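Local atomic coordinates of Pbp related beta-lactamase (Pyrococcus abyssi, PDB entry 2QMI), a protein that is an octameric archaeal peptidase homologous to penicillin-binding proteins and beta-lactamases, probably working through a serine hydrolase domain of that family. Residues 364-369 with 426-431; 434-437 with 442-445; 72-77 with 257-262; 65-70 with 186-191; 114-119 with 129-134. All coordinates share one frame; numbering follows the deposited sequence.

From the N terminus, helix 61-74 opens two contacts in a row: 65-70 waits for 186-191 (contact 4), and 72-77 waits for 257-262 (contact 3). Their loops cross, and they touch where I258 and V259 lie against I188 and L67. Contact 5, 114-119 with 129-134, is a short closure nested inside both, tying the start of helix 116-124 to the loop that follows it. All three belong to the beta-lactamase-like part. Contacts 1 and 2 come afterwards in series, inside the C-terminal barrel: contact 1 joins the barrel's entry loop to strand 422-431, and contact 2 is the closing hairpin, about 7 Å away between centres.

Contact 1. Residues 364-369 with 426-431; sequences KKVEGR and AEFYIK
K365 and V366, which reach across to I430 and F428, both have their carbonyl oxygens held from outside the pair of segments: the hydroxyl of Y370 bonds to V366 O, and NZ of K446 bonds to K365 O. These bonds lie outside the contact, which is itself wholly apolar. V366 straddles one face of the F428 ring, the two side chains crossing at about a right angle. CG1 sits 3.6 Å from the ring centroid of F428, only 17° off the normal, a CH-pi contact. The other methyl, V366 CG2, presses on the ring's root, 3.3 Å from F428 CG. V366 has both methyls over the ring with chi1 at 149°, some 30° from staggered. I430 flanks V366: its CD1 lies 4.4 Å from V366 CG2, and its CG2 branch meets the extended chain of K365 at CD, 4.0 Å away. K365 runs on beyond I430 to a long, weak ion pair with E410. V366 and F428 also rest on V381 and I413, from two other strands of the closed eight-stranded barrel. The chemistry thus divides in two: the loop between helix 355-364 and strand 368-371 packs a valine on an aromatic face in the barrel interior, while the methylenes of K365 lie against I430 and its NZ ends at the weak ion pair.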
# COMPACT_ATOMS: atom_id res chain seq x y z
N LYS A 364 -17.48 -30.06 5.85
CA LYS A 364 -16.15 -29.83 5.30
C LYS A 364 -16.07 -30.29 3.86
O LYS A 364 -15.28 -29.76 3.08
CB LYS A 364 -15.07 -30.57 6.10
CG LYS A 364 -14.56 -29.85 7.35
CD LYS A 364 -13.09 -30.25 7.63
CE LYS A 364 -12.58 -29.75 8.98
NZ LYS A 364 -13.10 -30.55 10.13
N LYS A 365 -16.88 -31.29 3.51
CA LYS A 365 -16.89 -31.84 2.16
C LYS A 365 -17.45 -30.87 1.11
O LYS A 365 -17.14 -30.98 -0.08
CB LYS A 365 -17.73 -33.12 2.13
CG LYS A 365 -17.32 -34.22 3.09
CD LYS A 365 -18.21 -35.45 2.84
CE LYS A 365 -17.91 -36.61 3.79
NZ LYS A 365 -18.87 -37.74 3.52
N VAL A 366 -18.28 -29.94 1.56
CA VAL A 366 -18.93 -28.99 0.67
C VAL A 366 -18.12 -27.75 0.31
O VAL A 366 -18.48 -27.02 -0.62
CB VAL A 366 -20.31 -28.60 1.29
CG1 VAL A 366 -20.70 -27.19 0.93
CG2 VAL A 366 -21.37 -29.58 0.80
N GLU A 367 -17.01 -27.52 1.02
CA GLU A 367 -16.16 -26.36 0.73
C GLU A 367 -15.32 -26.63 -0.51
O GLU A 367 -14.93 -27.78 -0.77
CB GLU A 367 -15.24 -26.05 1.91
CG GLU A 367 -15.96 -25.74 3.22
CD GLU A 367 -15.00 -25.44 4.36
OE1 GLU A 367 -14.05 -26.24 4.55
OE2 GLU A 367 -15.18 -24.41 5.05
N GLY A 368 -15.02 -25.57 -1.24
CA GLY A 368 -14.22 -25.68 -2.45
C GLY A 368 -14.65 -24.71 -3.54
O GLY A 368 -15.42 -23.78 -3.29
N ARG A 369 -14.15 -24.92 -4.76
CA ARG A 369 -14.48 -24.06 -5.90
C ARG A 369 -15.45 -24.82 -6.79
O ARG A 369 -15.25 -26.00 -7.06
CB ARG A 369 -13.20 -23.69 -6.66
CG ARG A 369 -13.40 -22.80 -7.89
CD ARG A 369 -12.12 -22.05 -8.24
NE ARG A 369 -12.20 -21.26 -9.47
CZ ARG A 369 -12.31 -21.78 -10.70
NH1 ARG A 369 -12.36 -23.10 -10.87
NH2 ARG A 369 -12.37 -20.98 -11.76
N ALA A 426 -30.94 -24.90 -1.70
CA ALA A 426 -29.76 -25.31 -2.45
C ALA A 426 -29.54 -26.77 -2.04
O ALA A 426 -29.94 -27.18 -0.95
CB ALA A 426 -28.56 -24.46 -2.05
N GLU A 427 -28.92 -27.56 -2.92
CA GLU A 427 -28.66 -28.96 -2.63
C GLU A 427 -27.25 -29.37 -3.04
O GLU A 427 -26.80 -29.07 -4.14
CB GLU A 427 -29.66 -29.88 -3.34
CG GLU A 427 -31.08 -29.80 -2.81
CD GLU A 427 -31.97 -28.87 -3.61
OE1 GLU A 427 -32.14 -29.10 -4.83
OE2 GLU A 427 -32.51 -27.91 -3.02
N PHE A 428 -26.56 -30.05 -2.13
CA PHE A 428 -25.21 -30.53 -2.35
C PHE A 428 -25.25 -32.05 -2.46
O PHE A 428 -25.75 -32.72 -1.55
CB PHE A 428 -24.30 -30.13 -1.18
CG PHE A 428 -23.94 -28.68 -1.15
CD1 PHE A 428 -22.91 -28.19 -1.96
CD2 PHE A 428 -24.63 -27.79 -0.33
CE1 PHE A 428 -22.58 -26.84 -1.95
CE2 PHE A 428 -24.30 -26.43 -0.32
CZ PHE A 428 -23.28 -25.96 -1.13
N TYR A 429 -24.75 -32.60 -3.56
CA TYR A 429 -24.72 -34.05 -3.74
C TYR A 429 -23.27 -34.53 -3.69
O TYR A 429 -22.49 -34.27 -4.61
CB TYR A 429 -25.35 -34.44 -5.09
CG TYR A 429 -26.84 -34.14 -5.21
CD1 TYR A 429 -27.29 -32.87 -5.55
CD2 TYR A 429 -27.79 -35.14 -4.96
CE1 TYR A 429 -28.67 -32.58 -5.65
CE2 TYR A 429 -29.16 -34.87 -5.05
CZ TYR A 429 -29.59 -33.59 -5.40
OH TYR A 429 -30.94 -33.33 -5.50
N ILE A 430 -22.90 -35.23 -2.61
CA ILE A 430 -21.53 -35.73 -2.46
C ILE A 430 -21.42 -37.16 -2.99
O ILE A 430 -22.11 -38.05 -2.51
CB ILE A 430 -21.07 -35.71 -0.97
CG1 ILE A 430 -21.10 -34.28 -0.42
CG2 ILE A 430 -19.64 -36.25 -0.86
CD1 ILE A 430 -22.48 -33.79 -0.00
N LYS A 431 -20.54 -37.36 -3.96
CA LYS A 431 -20.36 -38.68 -4.57
C LYS A 431 -19.08 -38.74 -5.42
O LYS A 431 -18.74 -37.79 -6.14
CB LYS A 431 -21.62 -38.99 -5.40
CG LYS A 431 -21.55 -40.15 -6.40
CD LYS A 431 -22.89 -40.23 -7.17
CE LYS A 431 -22.80 -41.05 -8.47
NZ LYS A 431 -22.64 -42.52 -8.24

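Contact 2. Residues 434-437 with 442-445; sequences KVDL and YRLI
L437 and L444 form the tight half of this hairpin, an antiparallel hydrogen-bonded pair. L437 N donates to L444 O at 2.7 Å, almost straight at 177°, and L444 N answers to L437 O at 2.8 Å. Their side chains lie alongside each other, pointing the same way, with L437 CD2 4.0 Å from L444 CD1; Y370 packs against both and F428 against L437, so this is the barrel's buried face. The other face, with D436 and I445 as a non-hydrogen-bonded pair, is partly exposed and is met by W149 of a second subunit. There the extended R443, CG anti to the backbone N (chi1 171°), carries its guanidinium alongside D436. The salt bridge runs from R443 NH2 to D436 OD2, 3.0 Å, with a weak second bond from NE. D436 OD2 lies in the guanidinium plane, at its edge, but the two planes are 49° apart, so NH2 meets OD2 from above the carboxylate plane. I445 CG1 lies 3.6 Å from D436 OD2. R443 NH1 also bonds to W149 O of that subunit, whose ring makes a cation-pi contact. The leucines thus pack into the barrel interior, while D436 would balance an arginine used in subunit assembly.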
# COMPACT_ATOMS: atom_id res chain seq x y z
N LYS A 434 -16.41 -36.06 -5.53
CA LYS A 434 -16.97 -34.96 -6.31
C LYS A 434 -18.27 -34.47 -5.67
O LYS A 434 -18.94 -35.23 -4.96
CB LYS A 434 -17.23 -35.40 -7.75
N VAL A 435 -18.64 -33.22 -5.94
CA VAL A 435 -19.87 -32.65 -5.38
C VAL A 435 -20.66 -31.80 -6.38
O VAL A 435 -20.11 -30.91 -7.03
CB VAL A 435 -19.54 -31.77 -4.14
CG1 VAL A 435 -20.80 -31.08 -3.62
CG2 VAL A 435 -18.92 -32.62 -3.05
N ASP A 436 -21.96 -32.08 -6.49
CA ASP A 436 -22.84 -31.32 -7.38
C ASP A 436 -23.71 -30.36 -6.58
O ASP A 436 -24.42 -30.78 -5.66
CB ASP A 436 -23.79 -32.24 -8.17
CG ASP A 436 -23.08 -33.11 -9.17
OD1 ASP A 436 -22.70 -34.25 -8.81
OD2 ASP A 436 -22.89 -32.65 -10.31
N LEU A 437 -23.66 -29.08 -6.92
CA LEU A 437 -24.46 -28.08 -6.23
C LEU A 437 -25.59 -27.62 -7.16
O LEU A 437 -25.36 -27.20 -8.28
CB LEU A 437 -23.60 -26.87 -5.83
CG LEU A 437 -24.36 -25.63 -5.33
CD1 LEU A 437 -25.28 -26.00 -4.18
CD2 LEU A 437 -23.38 -24.58 -4.90
N TYR A 442 -29.14 -22.73 -11.44
CA TYR A 442 -27.83 -23.29 -11.80
C TYR A 442 -27.45 -24.68 -11.30
O TYR A 442 -28.06 -25.23 -10.38
CB TYR A 442 -26.74 -22.32 -11.34
CG TYR A 442 -26.95 -20.87 -11.73
CD1 TYR A 442 -26.66 -20.42 -13.01
CD2 TYR A 442 -27.40 -19.94 -10.78
CE1 TYR A 442 -26.80 -19.08 -13.35
CE2 TYR A 442 -27.54 -18.59 -11.11
CZ TYR A 442 -27.24 -18.17 -12.39
OH TYR A 442 -27.36 -16.84 -12.72
N ARG A 443 -26.43 -25.23 -11.94
CA ARG A 443 -25.83 -26.51 -11.57
C ARG A 443 -24.35 -26.15 -11.52
O ARG A 443 -23.83 -25.55 -12.46
CB ARG A 443 -26.05 -27.61 -12.61
CG ARG A 443 -25.23 -28.86 -12.28
CD ARG A 443 -25.38 -30.01 -13.27
NE ARG A 443 -24.62 -31.18 -12.85
CZ ARG A 443 -24.58 -32.34 -13.49
NH1 ARG A 443 -25.27 -32.51 -14.61
NH2 ARG A 443 -23.86 -33.34 -13.02
N LEU A 444 -23.68 -26.52 -10.44
CA LEU A 444 -22.26 -26.22 -10.27
C LEU A 444 -21.52 -27.47 -9.77
O LEU A 444 -22.04 -28.21 -8.93
CB LEU A 444 -22.09 -25.07 -9.27
CG LEU A 444 -22.83 -23.78 -9.64
CD1 LEU A 444 -22.92 -22.86 -8.43
CD2 LEU A 444 -22.11 -23.11 -10.80
N ILE A 445 -20.31 -27.69 -10.26
CA ILE A 445 -19.55 -28.87 -9.86
C ILE A 445 -18.19 -28.50 -9.27
O ILE A 445 -17.35 -27.89 -9.95
CB ILE A 445 -19.35 -29.82 -11.05
CG1 ILE A 445 -20.71 -30.18 -11.66
CG2 ILE A 445 -18.60 -31.09 -10.59
CD1 ILE A 445 -20.61 -30.98 -12.95

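Contact 3. Residues 72-77 with 257-262; sequences LVEEGG and SIVSKE
The C-terminal end of helix 61-74 meets the N-terminal end of helix 261-267 here, and E74 on the one grips S260, the N-cap residue of the other. The E74 carboxylate works as a two-pronged acceptor. S260 N donates to E74 OE1 at 3.0 Å with an angle of 159°, while the S260 hydroxyl donates to E74 OE2 at 2.6 Å. Each oxygen uses its syn lone pair, so one serine occupies the inner sides of both oxygens and fixes the rotation of the carboxylate. E74 gets there by stretching out: CG stands anti to the backbone N (chi1 163°) and the chain stays extended beyond it. On the way in, OE1 also brushes V259, lying 3.2 Å from V259 CA and 3.4 Å from V259 CB. The hydroxyl of S260 is spent on E74, and it makes no capping bond to its own helix. E262 is a nearby like charge, 6.2 Å between its OE1 and E74 OE2, probably eased by K261, whose NZ holds E262 OE2 at 2.6 Å. Behind E74 the helix gives way, with G76 at positive phi and G76 N bonded to V73 O. The result is a bidentate carboxylate-serine link between one helix's C-terminal turn and the N-cap residue of another, set in the helical region of the serine beta-lactamase and penicillin-binding fold.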
# COMPACT_ATOMS: atom_id res chain seq x y z
N LEU A 72 -23.88 -22.29 53.28
CA LEU A 72 -24.38 -21.23 54.14
C LEU A 72 -25.89 -21.35 54.37
O LEU A 72 -26.38 -20.98 55.44
CB LEU A 72 -24.03 -19.86 53.55
CG LEU A 72 -22.53 -19.58 53.41
CD1 LEU A 72 -22.32 -18.29 52.63
CD2 LEU A 72 -21.89 -19.49 54.80
N VAL A 73 -26.61 -21.85 53.38
CA VAL A 73 -28.06 -22.02 53.51
C VAL A 73 -28.36 -23.17 54.48
O VAL A 73 -29.20 -23.06 55.38
CB VAL A 73 -28.71 -22.31 52.15
CG1 VAL A 73 -30.21 -22.55 52.31
CG2 VAL A 73 -28.47 -21.14 51.21
N GLU A 74 -27.65 -24.27 54.29
CA GLU A 74 -27.80 -25.44 55.13
C GLU A 74 -27.45 -25.12 56.58
O GLU A 74 -27.98 -25.74 57.50
CB GLU A 74 -26.90 -26.55 54.62
CG GLU A 74 -26.67 -27.65 55.62
CD GLU A 74 -26.33 -28.95 54.95
OE1 GLU A 74 -25.48 -28.95 54.03
OE2 GLU A 74 -26.92 -29.98 55.35
N GLU A 75 -26.55 -24.16 56.78
CA GLU A 75 -26.15 -23.78 58.13
C GLU A 75 -26.99 -22.62 58.66
O GLU A 75 -26.70 -22.04 59.71
CB GLU A 75 -24.66 -23.42 58.14
CG GLU A 75 -23.74 -24.65 58.21
CD GLU A 75 -22.31 -24.37 57.77
OE1 GLU A 75 -21.84 -23.22 57.93
OE2 GLU A 75 -21.63 -25.30 57.28
N GLY A 76 -28.06 -22.30 57.93
CA GLY A 76 -28.94 -21.23 58.34
C GLY A 76 -28.42 -19.83 58.07
O GLY A 76 -29.08 -18.85 58.43
N GLY A 77 -27.25 -19.73 57.45
CA GLY A 77 -26.66 -18.43 57.15
C GLY A 77 -27.60 -17.50 56.40
O GLY A 77 -27.50 -16.29 56.53
N SER A 257 -19.17 -34.20 52.57
CA SER A 257 -18.12 -33.50 53.30
C SER A 257 -18.35 -31.99 53.30
O SER A 257 -17.86 -31.29 54.19
CB SER A 257 -16.74 -33.77 52.66
OG SER A 257 -16.42 -35.15 52.64
N ILE A 258 -19.09 -31.49 52.31
CA ILE A 258 -19.35 -30.05 52.19
C ILE A 258 -20.79 -29.68 52.52
O ILE A 258 -21.05 -28.71 53.24
CB ILE A 258 -19.02 -29.53 50.76
CG1 ILE A 258 -17.73 -30.18 50.25
CG2 ILE A 258 -18.87 -27.99 50.78
CD1 ILE A 258 -16.54 -29.99 51.16
N VAL A 259 -21.73 -30.44 51.95
CA VAL A 259 -23.15 -30.22 52.17
C VAL A 259 -23.88 -31.56 52.09
O VAL A 259 -23.34 -32.53 51.55
CB VAL A 259 -23.79 -29.28 51.10
CG1 VAL A 259 -23.11 -27.92 51.11
CG2 VAL A 259 -23.69 -29.92 49.72
N SER A 260 -25.10 -31.60 52.62
CA SER A 260 -25.92 -32.80 52.57
C SER A 260 -26.34 -33.06 51.12
O SER A 260 -26.38 -32.15 50.30
CB SER A 260 -27.17 -32.64 53.44
OG SER A 260 -26.83 -32.51 54.81
N LYS A 261 -26.64 -34.32 50.83
CA LYS A 261 -27.04 -34.75 49.50
C LYS A 261 -28.28 -34.03 48.99
O LYS A 261 -28.46 -33.85 47.79
CB LYS A 261 -27.29 -36.26 49.50
CG LYS A 261 -28.19 -36.74 50.64
CD LYS A 261 -28.15 -38.26 50.78
CE LYS A 261 -28.70 -38.71 52.13
NZ LYS A 261 -30.11 -38.29 52.32
N GLU A 262 -29.14 -33.63 49.92
CA GLU A 262 -30.36 -32.92 49.54
C GLU A 262 -29.99 -31.63 48.81
O GLU A 262 -30.73 -31.17 47.94
CB GLU A 262 -31.19 -32.58 50.78
CG GLU A 262 -31.85 -33.78 51.48
CD GLU A 262 -30.86 -34.89 51.85
OE1 GLU A 262 -29.75 -34.59 52.36
OE2 GLU A 262 -31.20 -36.07 51.62

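Contact 4. Residues 65-70 with 186-191; sequences TALAIM and KKILEP
Helix 61-74 and the end of helix 180-189 approach closest at A68 and K187, whose CA atoms are 7.5 Å apart, at a point where the second helix widens into a pi-type turn over 186-189. That turn presents I188, and no hydrogen bond crosses between the segments. I188 reaches over with its long branch: chi1 of -65° sets CG1 anti to the carbonyl carbon, and chi2 of 176° extends the chain so that CD1 reaches L67. The CD1 methyl does most of the touching. It comes within 3.6 Å of L67 CD2 and 3.9 Å of L67 CG, and it also lies 4.0 Å from A68 N. L67 meets it with CG swung anti to the backbone N, and the two branched chains cross obliquely, so that CD2 of L67 also lies 4.1 Å from CG1 of I188. A68 CB is a more distant neighbour, 4.5 Å from I188 CD1. All three residues are buried, and the grip is apolar. Around them, I258 leans on I188 from the segment before helix 261-267, and M267 of that helix packs on L67. A68 touches Y183 and I184 of helix 180-189 itself and I172 of helix 162-176, which places the pair where helix 61-74 packs against helices 162-176, 180-189 and 261-267.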
# COMPACT_ATOMS: atom_id res chain seq x y z
N THR A 65 -19.09 -21.35 43.58
CA THR A 65 -19.83 -20.27 44.20
C THR A 65 -21.20 -20.76 44.66
O THR A 65 -21.66 -20.41 45.75
CB THR A 65 -20.02 -19.09 43.23
OG1 THR A 65 -18.75 -18.50 42.93
CG2 THR A 65 -20.94 -18.03 43.84
N ALA A 66 -21.85 -21.57 43.82
CA ALA A 66 -23.17 -22.09 44.14
C ALA A 66 -23.11 -23.05 45.33
O ALA A 66 -24.03 -23.10 46.15
CB ALA A 66 -23.77 -22.79 42.93
N LEU A 67 -22.01 -23.81 45.42
CA LEU A 67 -21.84 -24.76 46.51
C LEU A 67 -21.70 -24.00 47.83
O LEU A 67 -22.33 -24.36 48.83
CB LEU A 67 -20.61 -25.63 46.25
CG LEU A 67 -20.35 -26.79 47.23
CD1 LEU A 67 -21.54 -27.75 47.24
CD2 LEU A 67 -19.09 -27.53 46.80
N ALA A 68 -20.87 -22.96 47.83
CA ALA A 68 -20.67 -22.15 49.02
C ALA A 68 -22.02 -21.65 49.52
O ALA A 68 -22.30 -21.67 50.73
CB ALA A 68 -19.76 -20.97 48.71
N ILE A 69 -22.85 -21.22 48.58
CA ILE A 69 -24.19 -20.72 48.89
C ILE A 69 -25.04 -21.81 49.53
O ILE A 69 -25.78 -21.55 50.47
CB ILE A 69 -24.91 -20.20 47.62
CG1 ILE A 69 -24.24 -18.92 47.12
CG2 ILE A 69 -26.39 -19.97 47.92
CD1 ILE A 69 -24.39 -17.70 48.04
N MET A 70 -24.94 -23.04 49.01
CA MET A 70 -25.71 -24.16 49.56
C MET A 70 -25.30 -24.41 51.00
O MET A 70 -26.13 -24.68 51.86
CB MET A 70 -25.48 -25.44 48.74
CG MET A 70 -26.02 -25.42 47.32
SD MET A 70 -27.83 -25.33 47.20
CE MET A 70 -28.06 -23.58 46.99
N LYS A 186 -11.10 -22.47 52.31
CA LYS A 186 -11.36 -23.12 53.59
C LYS A 186 -12.52 -24.11 53.61
O LYS A 186 -12.38 -25.23 54.11
CB LYS A 186 -11.61 -22.05 54.66
CG LYS A 186 -10.49 -21.05 54.85
CD LYS A 186 -9.30 -21.69 55.55
CE LYS A 186 -8.22 -20.66 55.86
NZ LYS A 186 -7.07 -21.29 56.57
N LYS A 187 -13.67 -23.70 53.07
CA LYS A 187 -14.86 -24.55 53.07
C LYS A 187 -15.02 -25.57 51.94
O LYS A 187 -15.93 -26.41 52.00
CB LYS A 187 -16.11 -23.68 53.11
CG LYS A 187 -16.10 -22.61 54.18
CD LYS A 187 -15.89 -23.20 55.57
CE LYS A 187 -15.72 -22.10 56.61
NZ LYS A 187 -15.62 -22.67 57.98
N ILE A 188 -14.15 -25.52 50.93
CA ILE A 188 -14.30 -26.43 49.80
C ILE A 188 -13.03 -27.08 49.25
O ILE A 188 -12.93 -28.31 49.18
CB ILE A 188 -15.03 -25.72 48.62
CG1 ILE A 188 -16.47 -25.39 49.03
CG2 ILE A 188 -15.05 -26.62 47.38
CD1 ILE A 188 -17.26 -24.61 47.97
N LEU A 189 -12.05 -26.27 48.87
CA LEU A 189 -10.81 -26.78 48.31
C LEU A 189 -9.98 -27.66 49.25
O LEU A 189 -9.57 -28.76 48.87
CB LEU A 189 -9.95 -25.62 47.81
CG LEU A 189 -10.56 -24.81 46.66
CD1 LEU A 189 -9.53 -23.80 46.13
CD2 LEU A 189 -11.00 -25.77 45.55
N GLU A 190 -9.72 -27.20 50.47
CA GLU A 190 -8.92 -27.98 51.41
C GLU A 190 -9.62 -29.26 51.85
O GLU A 190 -9.03 -30.33 51.82
CB GLU A 190 -8.50 -27.11 52.61
CG GLU A 190 -7.67 -25.89 52.19
CD GLU A 190 -7.08 -25.10 53.36
OE1 GLU A 190 -7.84 -24.75 54.30
OE2 GLU A 190 -5.86 -24.82 53.33
N PRO A 191 -10.90 -29.17 52.27
CA PRO A 191 -11.58 -30.40 52.68
C PRO A 191 -11.73 -31.40 51.54
O PRO A 191 -11.94 -32.60 51.77
CB PRO A 191 -12.93 -29.90 53.20
CG PRO A 191 -13.11 -28.57 52.50
CD PRO A 191 -11.73 -27.99 52.54

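Contact 5. Residues 114-119 with 129-134; sequences LGYAEA and NWLPVS
L131 is the side chain that bridges the gap, lying against the first turn of helix 116-124 between Y116 and A119. Its CG stands anti to the backbone N (chi1 -174°), which sends CD2 over the helix backbone, 3.6 Å from Y116 O and 4.1 Å from Y116 CB. That methyl also lies at the edge of the Y116 ring, near its plane. The root of the same side chain meets the helix too: L131 CB and A119 CB are 4.0 Å apart. V133 CG2 meets the Y116 ring at a slant, 4.1 Å from Y116 CE2. The ring has A117 CB over one face, and its hydroxyl bonds to D234. P132 is the centre of an inverse gamma turn, closed by V133 N to L131 O at 2.7 Å, consistent with L131 and V133 both facing the helix. Helix 136-142 packs on L131 and V133; other copies also reach the contact. W130 NE1 bonds to V19 O of a third subunit, and E118 OE2 pairs with the hydroxyl of Y442 of a second. The result is a helix N-terminus packed against the loop that returns after it, with an inverse gamma turn, at a junction of three subunits in the octamer.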
# COMPACT_ATOMS: atom_id res chain seq x y z
N LEU A 114 -24.75 -7.65 31.10
CA LEU A 114 -24.05 -6.39 30.95
C LEU A 114 -22.83 -6.96 30.22
O LEU A 114 -22.42 -8.08 30.49
CB LEU A 114 -23.65 -5.82 32.32
CG LEU A 114 -24.68 -5.84 33.47
CD1 LEU A 114 -24.06 -5.20 34.72
CD2 LEU A 114 -25.96 -5.11 33.08
N GLY A 115 -22.26 -6.23 29.27
CA GLY A 115 -21.11 -6.78 28.58
C GLY A 115 -19.84 -6.71 29.42
O GLY A 115 -18.74 -6.66 28.88
N TYR A 116 -20.00 -6.71 30.75
CA TYR A 116 -18.88 -6.60 31.68
C TYR A 116 -17.68 -7.51 31.41
O TYR A 116 -16.60 -7.02 31.11
CB TYR A 116 -19.41 -6.76 33.13
CG TYR A 116 -18.60 -7.66 34.05
CD1 TYR A 116 -19.19 -8.77 34.65
CD2 TYR A 116 -17.25 -7.42 34.29
CE1 TYR A 116 -18.45 -9.64 35.46
CE2 TYR A 116 -16.49 -8.28 35.09
CZ TYR A 116 -17.10 -9.39 35.66
OH TYR A 116 -16.35 -10.26 36.41
N ALA A 117 -17.86 -8.82 31.50
CA ALA A 117 -16.75 -9.74 31.28
C ALA A 117 -16.19 -9.64 29.86
O ALA A 117 -14.98 -9.71 29.66
CB ALA A 117 -17.17 -11.17 31.59
N GLU A 118 -17.08 -9.48 28.88
CA GLU A 118 -16.65 -9.36 27.49
C GLU A 118 -15.71 -8.16 27.32
O GLU A 118 -14.64 -8.28 26.73
CB GLU A 118 -17.86 -9.19 26.56
CG GLU A 118 -18.70 -10.45 26.38
CD GLU A 118 -19.63 -10.73 27.55
OE1 GLU A 118 -19.66 -9.92 28.51
OE2 GLU A 118 -20.34 -11.75 27.50
N ALA A 119 -16.13 -7.01 27.84
CA ALA A 119 -15.33 -5.78 27.75
C ALA A 119 -14.02 -5.88 28.53
O ALA A 119 -12.98 -5.46 28.05
CB ALA A 119 -16.14 -4.60 28.24
N ASN A 129 -11.98 -2.41 23.26
CA ASN A 129 -12.74 -1.81 24.35
C ASN A 129 -11.95 -1.84 25.66
O ASN A 129 -10.78 -2.25 25.67
CB ASN A 129 -14.12 -2.45 24.53
CG ASN A 129 -14.10 -3.94 24.40
OD1 ASN A 129 -13.23 -4.60 24.97
ND2 ASN A 129 -15.06 -4.49 23.65
N TRP A 130 -12.58 -1.43 26.75
CA TRP A 130 -11.88 -1.36 28.03
C TRP A 130 -12.83 -1.22 29.22
O TRP A 130 -13.81 -0.48 29.15
CB TRP A 130 -10.91 -0.17 27.97
CG TRP A 130 -9.91 -0.09 29.09
CD1 TRP A 130 -9.89 0.81 30.11
CD2 TRP A 130 -8.75 -0.93 29.27
NE1 TRP A 130 -8.81 0.59 30.92
CE2 TRP A 130 -8.09 -0.47 30.43
CE3 TRP A 130 -8.22 -2.01 28.57
CZ2 TRP A 130 -6.91 -1.06 30.91
CZ3 TRP A 130 -7.04 -2.60 29.04
CH2 TRP A 130 -6.41 -2.12 30.20
N LEU A 131 -12.54 -1.95 30.29
CA LEU A 131 -13.32 -1.91 31.53
C LEU A 131 -12.39 -2.43 32.64
O LEU A 131 -12.50 -3.58 33.07
CB LEU A 131 -14.56 -2.82 31.43
CG LEU A 131 -15.53 -2.75 32.63
CD1 LEU A 131 -16.03 -1.31 32.81
CD2 LEU A 131 -16.71 -3.69 32.42
N PRO A 132 -11.47 -1.57 33.11
CA PRO A 132 -10.49 -1.90 34.15
C PRO A 132 -11.04 -2.16 35.54
O PRO A 132 -10.76 -1.41 36.47
CB PRO A 132 -9.55 -0.70 34.11
CG PRO A 132 -10.50 0.42 33.84
CD PRO A 132 -11.36 -0.15 32.73
N VAL A 133 -11.83 -3.22 35.68
CA VAL A 133 -12.40 -3.57 36.98
C VAL A 133 -11.53 -4.64 37.62
O VAL A 133 -11.83 -5.83 37.55
CB VAL A 133 -13.85 -4.10 36.85
CG1 VAL A 133 -14.79 -2.95 36.54
CG2 VAL A 133 -13.93 -5.17 35.76
N SER A 134 -10.45 -4.19 38.25
CA SER A 134 -9.48 -5.07 38.90
C SER A 134 -9.99 -5.75 40.16
O SER A 134 -9.29 -6.59 40.73
CB SER A 134 -8.22 -4.27 39.23
OG SER A 134 -8.55 -3.16 40.05